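Local coordinates for SnoN,Epimerase SnoN (Streptomyces nogalater, PDB 5EP9), which acts as a non-heme iron, 2-oxoglutarate-dependent epimerase in the biosynthesis of nogalamycin, at residues A38-D43 with F218-T223; T174-S179 with R222-A227. One frame throughout, in Å; residues are numbered along the deposited sequence. Where two conformers were deposited one is given.

Contact 1. Residues A38-D43 with F218-T223; sequences ARYRRD and FHHART. With AKG (2-oxoglutaric acid), chain E.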
loop_
_atom_site.group_PDB
_atom_site.type_symbol
_atom_site.label_atom_id
_atom_site.label_comp_id
_atom_site.label_asym_id
_atom_site.label_seq_id
_atom_site.Cartn_x
_atom_site.Cartn_y
_atom_site.Cartn_z
ATOM N N ALA A 38 -13.277 0.549 13.742
ATOM C CA ALA A 38 -13.954 -0.696 14.068
ATOM C C ALA A 38 -14.199 -1.516 12.777
ATOM O O ALA A 38 -13.978 -2.703 12.742
ATOM C CB ALA A 38 -15.255 -0.433 14.802
ATOM N N ARG A 39 -14.592 -0.831 11.723
ATOM C CA ARG A 39 -14.667 -1.405 10.388
ATOM C C ARG A 39 -13.344 -1.953 9.922
ATOM O O ARG A 39 -13.260 -3.117 9.486
ATOM C CB ARG A 39 -15.219 -0.431 9.337
ATOM C CG ARG A 39 -16.728 -0.525 9.166
ATOM C CD ARG A 39 -17.231 0.213 7.897
ATOM N NE ARG A 39 -17.328 1.609 8.233
ATOM C CZ ARG A 39 -16.950 2.672 7.484
ATOM N NH1 ARG A 39 -16.374 2.597 6.241
ATOM N NH2 ARG A 39 -17.128 3.874 8.041
ATOM N N TYR A 40 -12.299 -1.156 10.054
ATOM C CA TYR A 40 -10.914 -1.649 9.735
ATOM C C TYR A 40 -10.539 -2.966 10.511
ATOM O O TYR A 40 -10.027 -3.923 9.968
ATOM C CB TYR A 40 -9.873 -0.588 9.965
ATOM C CG TYR A 40 -8.472 -1.061 9.705
ATOM C CD1 TYR A 40 -8.035 -1.256 8.412
ATOM C CD2 TYR A 40 -7.574 -1.292 10.725
ATOM C CE1 TYR A 40 -6.727 -1.684 8.161
ATOM C CE2 TYR A 40 -6.247 -1.759 10.480
ATOM C CZ TYR A 40 -5.846 -1.939 9.221
ATOM O OH TYR A 40 -4.612 -2.389 8.906
ATOM N N ARG A 41 -10.819 -2.997 11.787
ATOM C CA ARG A 41 -10.472 -4.138 12.616
ATOM C C ARG A 41 -11.284 -5.396 12.234
ATOM O O ARG A 41 -10.723 -6.476 12.157
ATOM C CB ARG A 41 -10.588 -3.775 14.096
ATOM C CG ARG A 41 -9.340 -2.919 14.464
ATOM C CD ARG A 41 -9.116 -2.693 15.950
ATOM N NE ARG A 41 -10.401 -2.520 16.627
ATOM C CZ ARG A 41 -11.034 -1.386 16.835
ATOM N NH1 ARG A 41 -10.494 -0.217 16.485
ATOM N NH2 ARG A 41 -12.217 -1.438 17.504
ATOM N N ARG A 42 -12.572 -5.222 12.016
ATOM C CA ARG A 42 -13.516 -6.311 11.632
ATOM C C ARG A 42 -13.238 -6.829 10.227
ATOM O O ARG A 42 -13.068 -7.986 10.013
ATOM C CB ARG A 42 -14.918 -5.779 11.676
ATOM C CG ARG A 42 -16.020 -6.832 11.489
ATOM C CD ARG A 42 -17.431 -6.336 11.885
ATOM N NE ARG A 42 -17.546 -4.843 11.902
ATOM C CZ ARG A 42 -17.811 -4.055 12.978
ATOM N NH1 ARG A 42 -18.092 -4.576 14.202
ATOM N NH2 ARG A 42 -17.858 -2.714 12.823
ATOM N N ASP A 43 -13.013 -5.943 9.321
ATOM C CA ASP A 43 -12.871 -6.338 7.918
ATOM C C ASP A 43 -11.498 -6.527 7.390
ATOM O O ASP A 43 -11.288 -7.241 6.396
ATOM C CB ASP A 43 -13.575 -5.322 6.982
ATOM C CG ASP A 43 -15.097 -5.255 7.157
ATOM O OD1 ASP A 43 -15.674 -6.118 7.789
ATOM O OD2 ASP A 43 -15.697 -4.324 6.580
ATOM N N PHE A 218 -7.326 1.742 3.161
ATOM C CA PHE A 218 -6.322 1.138 3.996
ATOM C C PHE A 218 -6.588 -0.334 4.088
ATOM O O PHE A 218 -7.739 -0.760 4.265
ATOM C CB PHE A 218 -6.353 1.714 5.377
ATOM C CG PHE A 218 -5.946 3.167 5.446
ATOM C CD1 PHE A 218 -6.887 4.136 5.308
ATOM C CD2 PHE A 218 -4.605 3.507 5.618
ATOM C CE1 PHE A 218 -6.538 5.476 5.352
ATOM C CE2 PHE A 218 -4.245 4.833 5.715
ATOM C CZ PHE A 218 -5.212 5.836 5.590
ATOM N N HIS A 219 -5.543 -1.141 3.917
ATOM C CA HIS A 219 -5.663 -2.577 4.202
ATOM C C HIS A 219 -4.519 -3.135 5.024
ATOM O O HIS A 219 -3.317 -2.865 4.807
ATOM C CB HIS A 219 -5.946 -3.390 2.930
ATOM C CG HIS A 219 -4.810 -3.516 1.998
ATOM N ND1 HIS A 219 -4.559 -2.590 1.016
ATOM C CD2 HIS A 219 -3.896 -4.495 1.833
ATOM C CE1 HIS A 219 -3.542 -3.003 0.274
ATOM N NE2 HIS A 219 -3.114 -4.142 0.760
ATOM N N HIS A 220 -4.923 -4.031 5.883
ATOM C CA HIS A 220 -4.020 -4.821 6.746
ATOM C C HIS A 220 -3.153 -5.777 5.931
ATOM O O HIS A 220 -3.526 -6.303 4.919
ATOM C CB HIS A 220 -4.898 -5.589 7.771
ATOM C CG HIS A 220 -4.166 -6.231 8.917
ATOM N ND1 HIS A 220 -3.446 -7.411 8.799
ATOM C CD2 HIS A 220 -4.139 -5.908 10.230
ATOM C CE1 HIS A 220 -2.943 -7.734 9.967
ATOM N NE2 HIS A 220 -3.392 -6.881 10.855
ATOM N N ALA A 221 -1.963 -6.001 6.423
ATOM C CA ALA A 221 -0.949 -6.828 5.761
ATOM C C ALA A 221 -1.321 -8.316 5.634
ATOM O O ALA A 221 -0.679 -9.032 4.873
ATOM C CB ALA A 221 0.361 -6.721 6.554
ATOM N N ARG A 222 -2.272 -8.747 6.435
ATOM C CA ARG A 222 -2.817 -10.119 6.348
ATOM C C ARG A 222 -4.140 -10.226 5.546
ATOM O O ARG A 222 -4.634 -11.323 5.308
ATOM C CB ARG A 222 -2.935 -10.788 7.731
ATOM C CG ARG A 222 -1.564 -11.094 8.402
ATOM C CD ARG A 222 -1.511 -12.045 9.594
ATOM N NE ARG A 222 -2.089 -13.360 9.347
ATOM C CZ ARG A 222 -1.395 -14.440 9.092
ATOM N NH1 ARG A 222 -0.063 -14.417 9.054
ATOM N NH2 ARG A 222 -2.063 -15.565 8.885
ATOM N N THR A 223 -4.678 -9.081 5.081
ATOM C CA THR A 223 -5.930 -9.126 4.317
ATOM C C THR A 223 -5.682 -9.584 2.890
ATOM O O THR A 223 -4.835 -9.028 2.211
ATOM C CB THR A 223 -6.579 -7.791 4.306
ATOM O OG1 THR A 223 -6.868 -7.416 5.659
ATOM C CG2 THR A 223 -7.865 -7.789 3.479
HETATM C C1 AKG E . -1.199 -3.529 -2.476
HETATM O O1 AKG E . -0.813 -4.191 -1.479
HETATM O O2 AKG E . -1.343 -2.282 -2.437
HETATM C C2 AKG E . -1.554 -4.230 -3.732
HETATM O O5 AKG E . -1.439 -5.471 -3.783
HETATM C C3 AKG E . -2.032 -3.364 -4.921
HETATM C C4 AKG E . -2.569 -4.118 -6.134
HETATM C C5 AKG E . -3.004 -3.266 -7.305
HETATM O O3 AKG E . -2.991 -2.026 -7.195
HETATM O O4 AKG E . -3.333 -3.821 -8.397
#
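Y40 holds CG anti to its backbone N (chi1 178°), and H220 does likewise (chi1 -168°), and the two side chains cross at about a right angle. Y40 OH lies 3.3 Å from H220 CA. Helix 30-43 packs here against strand 216-220 of the larger sheet in a double-stranded beta-helix, the cupin-type core expected of the PhyH family. A38-D43 belongs to the first SnoN part of the construct, F218-T223 to the second. The axes of helix 38-43 and strand 218-220 come within 8.9 Å. Y40 touches with its hydroxyl and its ring edge; F218 O and H219 C lie at the edge, near the ring plane. Y40 CE1 is 4.4 Å from F218 CB. L113 and L157 also pack on Y40. A type I turn follows from H220 to T223, where T223 OG1 is hydrogen-bonded to G44 O. R222 N donates to H220 ND1 at 3.0 Å, close to the ring plane, which would help fix the rotation of that imidazole. H219 CB points away from the helix, and its ring reaches the active site. There H219 NE2 is hydrogen-bonded to D144 OD2 and makes a weak, bent bond of 3.2 Å to AKG O1.

Contact 2. Residues T174-S179 with R222-A227; sequences TFVPGS and RTVHSA. With FE (Fe (III) ion), chain F; AKG (2-oxoglutaric acid), chain E; ACT (acetate ion), chain G.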
loop_
_atom_site.group_PDB
_atom_site.type_symbol
_atom_site.label_atom_id
_atom_site.label_comp_id
_atom_site.label_asym_id
_atom_site.label_seq_id
_atom_site.Cartn_x
_atom_site.Cartn_y
_atom_site.Cartn_z
ATOM N N THR A 174 -10.298 -5.666 -4.778
ATOM C CA THR A 174 -11.222 -6.547 -4.058
ATOM C C THR A 174 -10.517 -7.049 -2.816
ATOM O O THR A 174 -9.347 -7.398 -2.868
ATOM C CB THR A 174 -11.613 -7.706 -4.962
ATOM O OG1 THR A 174 -12.319 -7.154 -6.082
ATOM C CG2 THR A 174 -12.486 -8.778 -4.260
ATOM N N PHE A 175 -11.250 -7.091 -1.704
ATOM C CA PHE A 175 -10.737 -7.519 -0.446
ATOM C C PHE A 175 -11.574 -8.654 0.105
ATOM O O PHE A 175 -12.783 -8.756 -0.205
ATOM C CB PHE A 175 -10.791 -6.368 0.578
ATOM C CG PHE A 175 -10.065 -5.130 0.141
ATOM C CD1 PHE A 175 -8.738 -4.952 0.394
ATOM C CD2 PHE A 175 -10.740 -4.145 -0.485
ATOM C CE1 PHE A 175 -8.055 -3.753 -0.003
ATOM C CE2 PHE A 175 -10.102 -2.979 -0.902
ATOM C CZ PHE A 175 -8.737 -2.791 -0.642
ATOM N N VAL A 176 -10.975 -9.542 0.900
ATOM C CA VAL A 176 -11.790 -10.653 1.548
ATOM C C VAL A 176 -11.940 -10.310 2.997
ATOM O O VAL A 176 -10.971 -10.403 3.758
ATOM C CB VAL A 176 -11.084 -11.975 1.436
ATOM C CG1 VAL A 176 -11.921 -13.054 2.076
ATOM C CG2 VAL A 176 -10.830 -12.347 -0.012
ATOM N N PRO A 177 -13.116 -9.840 3.407
ATOM C CA PRO A 177 -13.195 -9.261 4.735
ATOM C C PRO A 177 -12.980 -10.330 5.762
ATOM O O PRO A 177 -13.480 -11.478 5.583
ATOM C CB PRO A 177 -14.619 -8.652 4.838
ATOM C CG PRO A 177 -15.278 -9.000 3.584
ATOM C CD PRO A 177 -14.255 -9.413 2.566
ATOM N N GLY A 178 -12.300 -9.976 6.856
ATOM C CA GLY A 178 -12.010 -10.980 7.906
ATOM C C GLY A 178 -10.830 -11.884 7.605
ATOM O O GLY A 178 -10.416 -12.649 8.467
ATOM N N SER A 179 -10.288 -11.850 6.397
ATOM C CA SER A 179 -9.233 -12.805 6.017
ATOM C C SER A 179 -7.915 -12.544 6.768
ATOM O O SER A 179 -7.079 -13.405 6.937
ATOM C CB SER A 179 -8.979 -12.751 4.512
ATOM O OG SER A 179 -8.611 -11.399 4.110
ATOM N N ARG A 222 -2.272 -8.747 6.435
ATOM C CA ARG A 222 -2.817 -10.119 6.348
ATOM C C ARG A 222 -4.140 -10.226 5.546
ATOM O O ARG A 222 -4.634 -11.323 5.308
ATOM C CB ARG A 222 -2.935 -10.788 7.731
ATOM C CG ARG A 222 -1.564 -11.094 8.402
ATOM C CD ARG A 222 -1.511 -12.045 9.594
ATOM N NE ARG A 222 -2.089 -13.360 9.347
ATOM C CZ ARG A 222 -1.395 -14.440 9.092
ATOM N NH1 ARG A 222 -0.063 -14.417 9.054
ATOM N NH2 ARG A 222 -2.063 -15.565 8.885
ATOM N N THR A 223 -4.678 -9.081 5.081
ATOM C CA THR A 223 -5.930 -9.126 4.317
ATOM C C THR A 223 -5.682 -9.584 2.890
ATOM O O THR A 223 -4.835 -9.028 2.211
ATOM C CB THR A 223 -6.579 -7.791 4.306
ATOM O OG1 THR A 223 -6.868 -7.416 5.659
ATOM C CG2 THR A 223 -7.865 -7.789 3.479
ATOM N N VAL A 224 -6.425 -10.587 2.438
ATOM C CA VAL A 224 -6.321 -11.040 1.075
ATOM C C VAL A 224 -7.002 -10.016 0.168
ATOM O O VAL A 224 -8.097 -9.555 0.453
ATOM C CB VAL A 224 -6.996 -12.434 0.878
ATOM C CG1 VAL A 224 -6.987 -12.825 -0.585
ATOM C CG2 VAL A 224 -6.275 -13.485 1.680
ATOM N N HIS A 225 -6.304 -9.648 -0.894
ATOM C CA HIS A 225 -6.754 -8.659 -1.818
ATOM C C HIS A 225 -6.223 -8.949 -3.194
ATOM O O HIS A 225 -5.261 -9.656 -3.410
ATOM C CB HIS A 225 -6.396 -7.232 -1.412
ATOM C CG HIS A 225 -4.916 -6.994 -1.212
ATOM N ND1 HIS A 225 -4.254 -7.530 -0.153
ATOM C CD2 HIS A 225 -3.987 -6.369 -1.960
ATOM C CE1 HIS A 225 -2.963 -7.256 -0.266
ATOM N NE2 HIS A 225 -2.786 -6.489 -1.313
ATOM N N SER A 226 -6.958 -8.424 -4.154
ATOM C CA SER A 226 -6.629 -8.552 -5.561
ATOM C C SER A 226 -7.084 -7.303 -6.295
ATOM O O SER A 226 -7.668 -6.407 -5.701
ATOM C CB SER A 226 -7.381 -9.784 -6.145
ATOM O OG SER A 226 -8.744 -9.535 -6.220
ATOM N N ALA A 227 -6.938 -7.288 -7.605
ATOM C CA ALA A 227 -7.413 -6.185 -8.390
ATOM C C ALA A 227 -7.691 -6.628 -9.775
ATOM O O ALA A 227 -7.011 -7.545 -10.322
ATOM C CB ALA A 227 -6.378 -5.002 -8.422
HETATM FE FE FE F . -0.832 -6.182 -2.080
HETATM C C1 AKG E . -1.199 -3.529 -2.476
HETATM O O1 AKG E . -0.813 -4.191 -1.479
HETATM O O2 AKG E . -1.343 -2.282 -2.437
HETATM C C2 AKG E . -1.554 -4.230 -3.732
HETATM O O5 AKG E . -1.439 -5.471 -3.783
HETATM C C3 AKG E . -2.032 -3.364 -4.921
HETATM C C4 AKG E . -2.569 -4.118 -6.134
HETATM C C5 AKG E . -3.004 -3.266 -7.305
HETATM O O3 AKG E . -2.991 -2.026 -7.195
HETATM O O4 AKG E . -3.333 -3.821 -8.397
HETATM C C ACT G . -10.652 -11.834 -4.843
HETATM O O ACT G . -10.154 -11.621 -5.950
HETATM O OXT ACT G . -11.822 -12.280 -4.759
HETATM C CH3 ACT G . -9.839 -11.513 -3.629
HETATM O O HOH W 1 1.029 -5.819 -2.946
#
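H225 CB lies 3.7 Å from F175 CD1, and the two side chains cross obliquely. CB also rests against T174 O. From there H225 CG turns into the crowded position between the backbone N and the carbonyl carbon (chi1 57°). ND1 donates to T223 O at 2.9 Å, within the imidazole plane; with the iron bond at the tip, this bond holds the ring's rotation. On the other branch CD2 comes 3.3 Å from AKG O5. CE1 has AKG O1 as its nearest ligand oxygen. The tip, NE2, binds the iron at 2.1 Å. H142 and D144 complete the facial triad of two histidines and one carboxylate; AKG O1, AKG O5 and a water fill the other iron positions. The backbones on which this ligand sits are neighbouring antiparallel strands in the smaller sheet of the double-stranded beta-helix. T174-S179 is in the first SnoN part of the construct, R222-A227 in the second. T174 and S226 form a hydrogen-bonded pair: T174 N reaches S226 O at 2.9 Å from above the carbonyl plane, and S226 N returns a bond to T174 O within its plane. F175 and H225 form the non-hydrogen-bonded pair. V176 N then bonds V224 O. Beyond it, a type II turn runs from V176 to S179. S179 OG donates to V176 O at 2.6 Å. The same OG accepts from V224 N at 2.9 Å. S179 N also donates to V176 O. An alanine at S179 would probably leave V224 N without its acceptor and V176 O with one donor fewer in this turn. V176 and V224 lie side by side, pointing the same way, with V176 CG2 3.9 Å from V224 CG1.

Overall arrangement
The two contacts have centres about 9 Å apart and share R222 and T223. Along the chain the order is 38-43, 174-179, then 218-223 running into 222-227. Strand 216-220 lies in the larger sheet and strand 225-227 in the smaller one, so the turn between them carries the chain from one sheet to the other. The contacts also touch directly. D43 O and G178 N are 3.0 Å apart, probably a hydrogen bond, and H219 CB packs 3.6 Å from F175 CE1. Each contact brings a histidine to the active site: contact 1 places H219 beside D144, an iron ligand, with a weak bond to 2-oxoglutarate; contact 2 supplies H225, an iron ligand.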